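Local coordinates for protein adenine phosphoribosyltransferase, putative (Trypanosoma brucei brucei, PDB 5VN4) that probably catalyses transfer of the phosphoribosyl group of 5-phospho-alpha-D-ribose 1-diphosphate to adenine, giving AMP and diphosphate in purine salvage, as a homodimer, at residues L85-R90 with E135-R140; A165-V170 with Q193-F198. All coordinates share one frame; numbering follows the deposited sequence. Where two conformers were deposited one is given.

In the fold
Both contacts belong to the type I phosphoribosyltransferase core, a largely parallel sheet flanked by helices, and they follow one another along the chain, contact 1 closing before contact 2 opens. They lie about 13 Å apart, centre to centre. Helix 161-172 joins them: Gly166 CA packs on Phe87 CZ at 3.6 Å, and Leu169 CD1 reaches the backbone O of Met137 at 3.9 Å, while other residues of the same helix meet 193-198. Strand 83-87 pairs with strand 149-153 in the central sheet and runs out into the pyrophosphate loop of contact 1. Contact 2 lies away from the ligands, so one helix ties the strand end that leads into this loop to helix 192-197.

Contact 1: residues L85-R90 with E135-R140. With PPV (pyrophosphate), chain E; HSX (5-O-phosphono-alpha-D-ribofuranose), chain D; ADE (adenine), chain C.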
ATOM      1  N   LEU A  85      11.972  -2.948  -0.995  1.00 12.98           N
ATOM      2  CA  LEU A  85      11.018  -3.861  -1.617  1.00 11.83           C
ATOM      3  C   LEU A  85       9.940  -4.145  -0.584  1.00 11.29           C
ATOM      4  O   LEU A  85      10.260  -4.604   0.516  1.00 12.50           O
ATOM      5  CB  LEU A  85      11.712  -5.175  -1.983  1.00 13.51           C
ATOM      6  CG  LEU A  85      12.481  -5.247  -3.308  1.00 14.88           C
ATOM      7  CD1 LEU A  85      13.520  -4.143  -3.425  1.00 15.98           C
ATOM      8  CD2 LEU A  85      13.138  -6.616  -3.421  1.00 17.59           C
ATOM      9  N   GLY A  86       8.682  -3.869  -0.920  1.00 10.99           N
ATOM     10  CA  GLY A  86       7.584  -4.042   0.015  1.00 10.89           C
ATOM     11  C   GLY A  86       6.490  -4.944  -0.524  1.00 10.16           C
ATOM     12  O   GLY A  86       6.211  -4.958  -1.726  1.00 11.65           O
ATOM     13  N   PHE A  87       5.849  -5.682   0.387  1.00 10.97           N
ATOM     14  CA  PHE A  87       4.861  -6.688   0.012  1.00 10.72           C
ATOM     15  C   PHE A  87       3.450  -6.121  -0.115  1.00 11.06           C
ATOM     16  O   PHE A  87       2.965  -5.408   0.769  1.00 11.75           O
ATOM     17  CB  PHE A  87       4.818  -7.812   1.040  1.00 11.47           C
ATOM     18  CG  PHE A  87       6.051  -8.647   1.089  1.00 11.50           C
ATOM     19  CD1 PHE A  87       6.191  -9.757   0.261  1.00 12.32           C
ATOM     20  CD2 PHE A  87       7.070  -8.340   1.971  1.00 12.01           C
ATOM     21  CE1 PHE A  87       7.323 -10.546   0.328  1.00 12.52           C
ATOM     22  CE2 PHE A  87       8.215  -9.124   2.031  1.00 12.72           C
ATOM     23  CZ  PHE A  87       8.332 -10.229   1.216  1.00 13.12           C
ATOM     24  N   ASP A  88       2.801  -6.468  -1.219  1.00 11.82           N
ATOM     25  CA  ASP A  88       1.362  -6.318  -1.383  0.86 12.88           C
ATOM     26  C   ASP A  88       0.673  -7.092  -0.260  1.00 12.19           C
ATOM     27  O   ASP A  88       1.021  -8.250  -0.014  1.00 13.68           O
ATOM     28  CB  ASP A  88       1.066  -6.999  -2.722  0.86 17.25           C
ATOM     29  CG  ASP A  88      -0.209  -6.546  -3.374  0.86 20.80           C
ATOM     30  OD1 ASP A  88      -0.982  -5.761  -2.775  0.86 21.69           O
ATOM     31  OD2 ASP A  88      -0.416  -7.006  -4.527  0.86 22.69           O
ATOM     32  N   SER A  89      -0.296  -6.481   0.451  1.00 12.12           N
ATOM     33  CA  SER A  89      -0.770  -5.107   0.293  0.64 11.76           C
ATOM     34  C   SER A  89      -0.348  -4.205   1.453  1.00 11.81           C
ATOM     35  O   SER A  89      -0.283  -2.989   1.318  1.00 13.23           O
ATOM     36  CB  SER A  89      -2.304  -5.113   0.239  0.64 13.53           C
ATOM     37  OG  SER A  89      -2.784  -6.048  -0.717  0.64 15.87           O
ATOM     38  N   ARG A  90      -0.111  -4.793   2.624  1.00 11.24           N
ATOM     39  CA  ARG A  90       0.123  -3.970   3.803  1.00 11.33           C
ATOM     40  C   ARG A  90       1.535  -3.399   3.857  1.00 11.09           C
ATOM     41  O   ARG A  90       1.728  -2.304   4.393  1.00 11.61           O
ATOM     42  CB  ARG A  90      -0.273  -4.732   5.067  1.00 12.72           C
ATOM     43  CG  ARG A  90      -1.796  -4.928   5.146  1.00 14.15           C
ATOM     44  CD  ARG A  90      -2.215  -5.561   6.453  1.00 14.17           C
ATOM     45  NE  ARG A  90      -2.516  -6.975   6.310  1.00 13.17           N
ATOM     46  CZ  ARG A  90      -2.348  -7.870   7.279  1.00 12.55           C
ATOM     47  NH1 ARG A  90      -1.822  -7.509   8.450  1.00 12.79           N
ATOM     48  NH2 ARG A  90      -2.706  -9.126   7.074  1.00 15.07           N
ATOM     49  N   GLU A 135      -0.641 -19.650  -5.151  1.00 27.15           N
ATOM     50  CA  GLU A 135      -0.261 -18.247  -5.027  1.00 25.81           C
ATOM     51  C   GLU A 135       1.229 -18.102  -4.738  1.00 21.74           C
ATOM     52  O   GLU A 135       1.763 -18.732  -3.820  1.00 20.03           O
ATOM     53  CB  GLU A 135      -1.073 -17.573  -3.920  1.00 29.02           C
ATOM     54  CG  GLU A 135      -2.581 -17.574  -4.148  1.00 32.59           C
ATOM     55  CD  GLU A 135      -2.993 -16.903  -5.449  1.00 35.65           C
ATOM     56  OE1 GLU A 135      -4.079 -17.237  -5.970  1.00 37.55           O
ATOM     57  OE2 GLU A 135      -2.242 -16.040  -5.956  1.00 36.66           O
ATOM     58  N   CYS A 136       1.893 -17.257  -5.524  1.00 19.60           N
ATOM     59  CA  CYS A 136       3.293 -16.909  -5.342  1.00 18.37           C
ATOM     60  C   CYS A 136       3.402 -15.392  -5.287  1.00 17.27           C
ATOM     61  O   CYS A 136       2.475 -14.668  -5.661  1.00 19.72           O
ATOM     62  CB  CYS A 136       4.155 -17.418  -6.506  1.00 20.03           C
ATOM     63  SG  CYS A 136       4.022 -19.181  -6.856  1.00 21.79           S
ATOM     64  N   MET A 137       4.550 -14.908  -4.815  1.00 14.45           N
ATOM     65  CA  MET A 137       4.893 -13.498  -4.946  1.00 13.61           C
ATOM     66  C   MET A 137       5.729 -13.289  -6.200  1.00 14.43           C
ATOM     67  O   MET A 137       6.446 -14.189  -6.651  1.00 15.77           O
ATOM     68  CB  MET A 137       5.682 -13.009  -3.731  1.00 13.78           C
ATOM     69  CG  MET A 137       4.855 -12.911  -2.456  1.00 14.56           C
ATOM     70  SD  MET A 137       3.557 -11.664  -2.602  1.00 17.32           S
ATOM     71  CE  MET A 137       2.727 -11.864  -1.024  1.00 18.41           C
ATOM     72  N   THR A 138       5.628 -12.087  -6.762  1.00 13.83           N
ATOM     73  CA  THR A 138       6.353 -11.742  -7.976  1.00 13.70           C
ATOM     74  C   THR A 138       6.986 -10.364  -7.827  1.00 13.36           C
ATOM     75  O   THR A 138       6.575  -9.553  -6.995  1.00 13.99           O
ATOM     76  CB  THR A 138       5.453 -11.767  -9.222  1.00 16.20           C
ATOM     77  OG1 THR A 138       4.388 -10.824  -9.055  1.00 16.14           O
ATOM     78  CG2 THR A 138       4.871 -13.159  -9.450  1.00 18.50           C
ATOM     79  N   VAL A 139       7.991 -10.106  -8.663  1.00 13.89           N
ATOM     80  CA  VAL A 139       8.659  -8.808  -8.726  1.00 14.53           C
ATOM     81  C   VAL A 139       9.048  -8.552 -10.175  1.00 14.71           C
ATOM     82  O   VAL A 139       9.320  -9.485 -10.937  1.00 15.98           O
ATOM     83  CB  VAL A 139       9.873  -8.751  -7.763  1.00 15.12           C
ATOM     84  CG1 VAL A 139      11.042  -9.588  -8.287  1.00 15.55           C
ATOM     85  CG2 VAL A 139      10.278  -7.315  -7.482  1.00 15.62           C
ATOM     86  N   ARG A 140       9.058  -7.280 -10.569  1.00 15.86           N
ATOM     87  CA  ARG A 140       9.402  -6.917 -11.938  0.66 17.30           C
ATOM     88  C   ARG A 140      10.871  -7.226 -12.198  1.00 17.48           C
ATOM     89  O   ARG A 140      11.737  -6.835 -11.412  1.00 17.81           O
ATOM     90  CB  ARG A 140       9.159  -5.417 -12.128  0.66 18.90           C
ATOM     91  CG  ARG A 140       8.981  -4.959 -13.562  0.66 22.24           C
ATOM     92  CD  ARG A 140       8.655  -3.465 -13.623  0.66 24.56           C
ATOM     93  NE  ARG A 140       9.751  -2.648 -13.103  0.66 26.08           N
ATOM     94  CZ  ARG A 140      10.851  -2.353 -13.790  0.66 28.78           C
ATOM     95  NH1 ARG A 140      11.007  -2.803 -15.030  0.66 29.77           N
ATOM     96  NH2 ARG A 140      11.802  -1.609 -13.241  0.66 29.46           N
TER
HETATM   97  O11 PPV E 303      -2.768 -11.980   3.845  0.68 17.81           O
HETATM   98  P1  PPV E 303      -3.206 -11.045   2.735  0.68 14.90           P
HETATM   99  O21 PPV E 303      -4.660 -11.191   2.353  0.68 17.41           O
HETATM  100  O31 PPV E 303      -2.235 -11.033   1.575  0.68 15.88           O
HETATM  101  OPP PPV E 303      -3.056  -9.590   3.423  0.68 14.94           O
HETATM  102  P2  PPV E 303      -3.003  -8.095   2.807  0.68 12.91           P
HETATM  103  O12 PPV E 303      -3.732  -7.416   3.938  0.68 13.27           O
HETATM  104  O22 PPV E 303      -1.518  -7.802   2.687  0.68 10.30           O
HETATM  105  O32 PPV E 303      -3.751  -8.041   1.498  0.68 13.67           O
HETATM  106  C1  HSX D 302      -0.076 -10.965   6.194  1.00 11.62           C
HETATM  107  O4  HSX D 302       0.758 -12.128   6.334  1.00 13.04           O
HETATM  108  C2  HSX D 302       0.837  -9.823   6.599  1.00 12.01           C
HETATM  109  O2  HSX D 302       0.405  -8.570   6.053  1.00 11.74           O
HETATM  110  C3  HSX D 302       2.185 -10.277   6.082  1.00 11.37           C
HETATM  111  O3  HSX D 302       2.294 -10.062   4.661  1.00 12.36           O
HETATM  112  C4  HSX D 302       2.141 -11.778   6.328  1.00 11.45           C
HETATM  113  C5  HSX D 302       2.804 -12.184   7.645  1.00 11.55           C
HETATM  114  O5  HSX D 302       2.581 -13.572   7.913  1.00 11.21           O
HETATM  115  P'  HSX D 302       3.749 -14.674   7.690  1.00 10.96           P
HETATM  116  O1X HSX D 302       3.920 -14.904   6.199  1.00 11.63           O
HETATM  117  O2X HSX D 302       4.989 -14.138   8.351  1.00 10.66           O
HETATM  118  O3X HSX D 302       3.188 -15.884   8.409  1.00 11.17           O
HETATM  119  O1  HSX D 302      -0.479 -10.825   4.825  1.00 13.43           O
HETATM  120  N9  ADE C 301      -0.488 -11.540   9.241  1.00 16.05           N
HETATM  121  C8  ADE C 301      -0.074 -12.762   9.673  1.00 15.86           C
HETATM  122  N7  ADE C 301      -0.389 -13.016  10.924  1.00 15.39           N
HETATM  123  C5  ADE C 301      -1.049 -11.877  11.340  1.00 14.40           C
HETATM  124  C6  ADE C 301      -1.636 -11.512  12.577  1.00 13.34           C
HETATM  125  N6  ADE C 301      -1.644 -12.303  13.667  1.00 14.13           N
HETATM  126  N1  ADE C 301      -2.219 -10.299  12.651  1.00 12.69           N
HETATM  127  C2  ADE C 301      -2.205  -9.511  11.566  1.00 13.32           C
HETATM  128  N3  ADE C 301      -1.695  -9.745  10.358  1.00 13.50           N
HETATM  129  C4  ADE C 301      -1.119 -10.956  10.313  1.00 13.23           C
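Two successive bends, the second at chi2 -65°, fold Met137 so that its methyl end reaches the ring of Phe87, a side chain whose end comes nearer than its base. Met137 CE lies obliquely to that ring, 4.3 Å from Phe87 CD1, and also rests 4.1 Å from the backbone O of Asp88. This thin apolar contact joins the end of strand 83-87 to the approach to strand 138-140; Ala165 and Ile109 also touch Met137, and Thr162 and Met163 of helix 161-172 touch Phe87.

Beyond Phe87 the chain turns from hydrocarbon packing to anion binding. The peptide between Asp88 and Ser89 is cis, and the Ser89 N-H points almost straight at pyrophosphate O22 (2.9 Å, 170°), while the bond from Arg90 N to the same oxygen is weak. Arg90 bends at chi3 and lays its guanidinium among all three ligands. In its plane, NE donates to pyrophosphate O12 at 2.7 Å and NH1 to adenine N3 at 2.9 Å; over one face, ribose O2 sits 3.1 Å from CZ. NH1 also forms a salt bridge with Asp155. Asp88 turns its carboxylate to Arg110 through a salt bridge at OD2, and Arg110 of the second subunit bonds to the pyrophosphate.

Two edge bonds in different directions fix the rotation of the guanidinium, and its positive charge probably offsets the negative charge of the pyrophosphate oxygens beside it. The cis peptide next to a diphosphate is a hallmark of the type I phosphoribosyltransferase pyrophosphate loop, and here it combines backbone N-H groups with an arginine that spans the diphosphate and the base, the two groups exchanged at the ribose C1.

Contact 2: residues A165-V170 with Q193-F198; sequences AGVQLV and QPAHTF
Val167 and Gln168 of helix 161-172 face Ala195 and Phe198. At the start of the second segment, the backbone O of Gln193 takes the hydroxyl of Thr197 at 2.8 Å from above its carbonyl plane, and Pro194 O accepts from the N-H groups of both Thr197 and Phe198. Ala195 meets Val167 through methyl groups alone, its CB 3.8 Å from Val167 CG2, at the point where the two backbones come closest (CA to CA 6.5 Å). His196 NE2 bonds to the backbone O of Val206, and its ring meets Phe208 edge-to-face.

After Thr197, Phe198, the first residue to leave helical angles, covers the most ground. With CG anti to the backbone N (chi1 174°) its ring extends toward helix 161-172, where CD2 lies 3.8 Å from Val167 CG1. The same ring receives an off-centre CH-pi contact from Gln168 CG, 4.2 Å from the centroid and 29° off the normal. The Gln168 chain is extended beyond CG, and its OE1 accepts from the backbone N of Glu123. Leu164 and Asp171 also touch the Phe198 ring. Such helix-to-helix packing on one side of the largely parallel central sheet belongs to the Rossmann-like alpha/beta core of type I phosphoribosyltransferases.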
ATOM      1  N   ALA A 165       9.360 -15.755   0.644  1.00 12.17           N
ATOM      2  CA  ALA A 165       9.078 -15.485  -0.760  1.00 12.26           C
ATOM      3  C   ALA A 165       9.862 -14.270  -1.251  1.00 11.51           C
ATOM      4  O   ALA A 165      10.406 -14.276  -2.363  1.00 12.89           O
ATOM      5  CB  ALA A 165       7.577 -15.287  -0.953  1.00 13.32           C
ATOM      6  N   GLY A 166       9.948 -13.223  -0.427  1.00 12.53           N
ATOM      7  CA  GLY A 166      10.752 -12.072  -0.799  1.00 13.45           C
ATOM      8  C   GLY A 166      12.227 -12.403  -0.891  1.00 12.47           C
ATOM      9  O   GLY A 166      12.909 -11.957  -1.819  1.00 13.55           O
ATOM     10  N   VAL A 167      12.735 -13.208   0.052  1.00 12.70           N
ATOM     11  CA  VAL A 167      14.134 -13.632   0.004  1.00 12.95           C
ATOM     12  C   VAL A 167      14.423 -14.391  -1.284  1.00 13.27           C
ATOM     13  O   VAL A 167      15.462 -14.186  -1.918  1.00 14.01           O
ATOM     14  CB  VAL A 167      14.493 -14.462   1.255  1.00 13.55           C
ATOM     15  CG1 VAL A 167      15.895 -15.069   1.131  1.00 15.19           C
ATOM     16  CG2 VAL A 167      14.397 -13.611   2.515  1.00 14.83           C
ATOM     17  N   GLN A 168      13.505 -15.268  -1.698  1.00 13.09           N
ATOM     18  CA  GLN A 168      13.685 -16.000  -2.953  1.00 13.18           C
ATOM     19  C   GLN A 168      13.803 -15.049  -4.138  1.00 13.37           C
ATOM     20  O   GLN A 168      14.633 -15.259  -5.031  1.00 14.28           O
ATOM     21  CB  GLN A 168      12.533 -16.985  -3.155  1.00 13.44           C
ATOM     22  CG  GLN A 168      12.560 -18.120  -2.148  1.00 13.82           C
ATOM     23  CD  GLN A 168      11.284 -18.938  -2.100  1.00 15.60           C
ATOM     24  OE1 GLN A 168      10.246 -18.523  -2.609  1.00 17.73           O
ATOM     25  NE2 GLN A 168      11.356 -20.115  -1.464  1.00 16.59           N
ATOM     26  N   LEU A 169      12.999 -13.982  -4.156  1.00 12.81           N
ATOM     27  CA  LEU A 169      13.040 -13.030  -5.262  1.00 13.20           C
ATOM     28  C   LEU A 169      14.311 -12.185  -5.229  1.00 13.31           C
ATOM     29  O   LEU A 169      14.887 -11.886  -6.283  1.00 14.75           O
ATOM     30  CB  LEU A 169      11.790 -12.153  -5.227  1.00 13.25           C
ATOM     31  CG  LEU A 169      10.471 -12.892  -5.460  1.00 13.90           C
ATOM     32  CD1 LEU A 169       9.289 -11.968  -5.169  1.00 14.41           C
ATOM     33  CD2 LEU A 169      10.385 -13.449  -6.883  1.00 14.88           C
ATOM     34  N   VAL A 170      14.764 -11.789  -4.035  1.00 13.56           N
ATOM     35  CA  VAL A 170      16.038 -11.080  -3.921  1.00 13.37           C
ATOM     36  C   VAL A 170      17.173 -11.972  -4.404  1.00 13.64           C
ATOM     37  O   VAL A 170      18.047 -11.542  -5.170  1.00 15.01           O
ATOM     38  CB  VAL A 170      16.251 -10.612  -2.468  1.00 13.84           C
ATOM     39  CG1 VAL A 170      17.656 -10.057  -2.280  1.00 15.08           C
ATOM     40  CG2 VAL A 170      15.200  -9.585  -2.078  1.00 14.10           C
ATOM     41  N   GLN A 193      13.318 -18.097  10.896  1.00 13.49           N
ATOM     42  CA  GLN A 193      13.866 -19.397  10.512  0.55 14.64           C
ATOM     43  C   GLN A 193      13.837 -19.662   9.014  1.00 14.31           C
ATOM     44  O   GLN A 193      14.870 -20.088   8.469  1.00 14.86           O
ATOM     45  CB  GLN A 193      13.219 -20.526  11.317  0.55 15.97           C
ATOM     46  CG  GLN A 193      13.669 -21.909  10.866  0.55 18.19           C
ATOM     47  CD  GLN A 193      12.851 -23.013  11.500  0.55 19.30           C
ATOM     48  OE1 GLN A 193      12.204 -22.807  12.529  0.55 20.80           O
ATOM     49  NE2 GLN A 193      12.866 -24.190  10.888  0.55 18.79           N
ATOM     50  N   PRO A 194      12.722 -19.461   8.295  1.00 13.76           N
ATOM     51  CA  PRO A 194      12.748 -19.777   6.853  1.00 13.57           C
ATOM     52  C   PRO A 194      13.794 -18.983   6.089  1.00 13.80           C
ATOM     53  O   PRO A 194      14.596 -19.571   5.354  1.00 15.21           O
ATOM     54  CB  PRO A 194      11.303 -19.503   6.407  1.00 14.37           C
ATOM     55  CG  PRO A 194      10.487 -19.629   7.663  1.00 14.60           C
ATOM     56  CD  PRO A 194      11.365 -19.087   8.747  1.00 14.06           C
ATOM     57  N   ALA A 195      13.845 -17.663   6.288  1.00 13.44           N
ATOM     58  CA  ALA A 195      14.828 -16.838   5.592  1.00 14.05           C
ATOM     59  C   ALA A 195      16.248 -17.220   5.980  1.00 14.61           C
ATOM     60  O   ALA A 195      17.153 -17.197   5.137  1.00 14.96           O
ATOM     61  CB  ALA A 195      14.578 -15.363   5.907  1.00 13.88           C
ATOM     62  N   HIS A 196      16.469 -17.558   7.255  1.00 13.76           N
ATOM     63  CA  HIS A 196      17.815 -17.833   7.745  1.00 13.84           C
ATOM     64  C   HIS A 196      18.303 -19.233   7.417  1.00 15.26           C
ATOM     65  O   HIS A 196      19.493 -19.513   7.602  1.00 17.97           O
ATOM     66  CB  HIS A 196      17.898 -17.619   9.255  1.00 14.36           C
ATOM     67  CG  HIS A 196      17.906 -16.179   9.655  1.00 14.07           C
ATOM     68  ND1 HIS A 196      17.795 -15.771  10.966  1.00 16.25           N
ATOM     69  CD2 HIS A 196      18.008 -15.049   8.917  1.00 14.39           C
ATOM     70  CE1 HIS A 196      17.829 -14.451  11.018  1.00 15.83           C
ATOM     71  NE2 HIS A 196      17.959 -13.987   9.788  1.00 15.34           N
ATOM     72  N   THR A 197      17.432 -20.116   6.945  1.00 15.80           N
ATOM     73  CA  THR A 197      17.851 -21.461   6.586  1.00 16.75           C
ATOM     74  C   THR A 197      17.732 -21.735   5.092  1.00 16.63           C
ATOM     75  O   THR A 197      18.316 -22.711   4.612  1.00 18.31           O
ATOM     76  CB  THR A 197      17.116 -22.520   7.431  1.00 19.62           C
ATOM     77  OG1 THR A 197      15.708 -22.422   7.234  1.00 20.33           O
ATOM     78  CG2 THR A 197      17.410 -22.330   8.915  1.00 20.33           C
ATOM     79  N   PHE A 198      17.044 -20.867   4.347  1.00 16.07           N
ATOM     80  CA  PHE A 198      16.973 -20.963   2.891  1.00 16.09           C
ATOM     81  C   PHE A 198      18.368 -21.045   2.277  1.00 17.86           C
ATOM     82  O   PHE A 198      19.300 -20.363   2.713  1.00 18.21           O
ATOM     83  CB  PHE A 198      16.252 -19.721   2.344  1.00 15.58           C
ATOM     84  CG  PHE A 198      16.234 -19.630   0.838  1.00 15.99           C
ATOM     85  CD1 PHE A 198      15.517 -20.544   0.084  1.00 16.74           C
ATOM     86  CD2 PHE A 198      16.927 -18.628   0.181  1.00 16.82           C
ATOM     87  CE1 PHE A 198      15.496 -20.465  -1.300  1.00 17.78           C
ATOM     88  CE2 PHE A 198      16.908 -18.535  -1.214  1.00 18.43           C
ATOM     89  CZ  PHE A 198      16.194 -19.457  -1.953  1.00 18.52           C
TER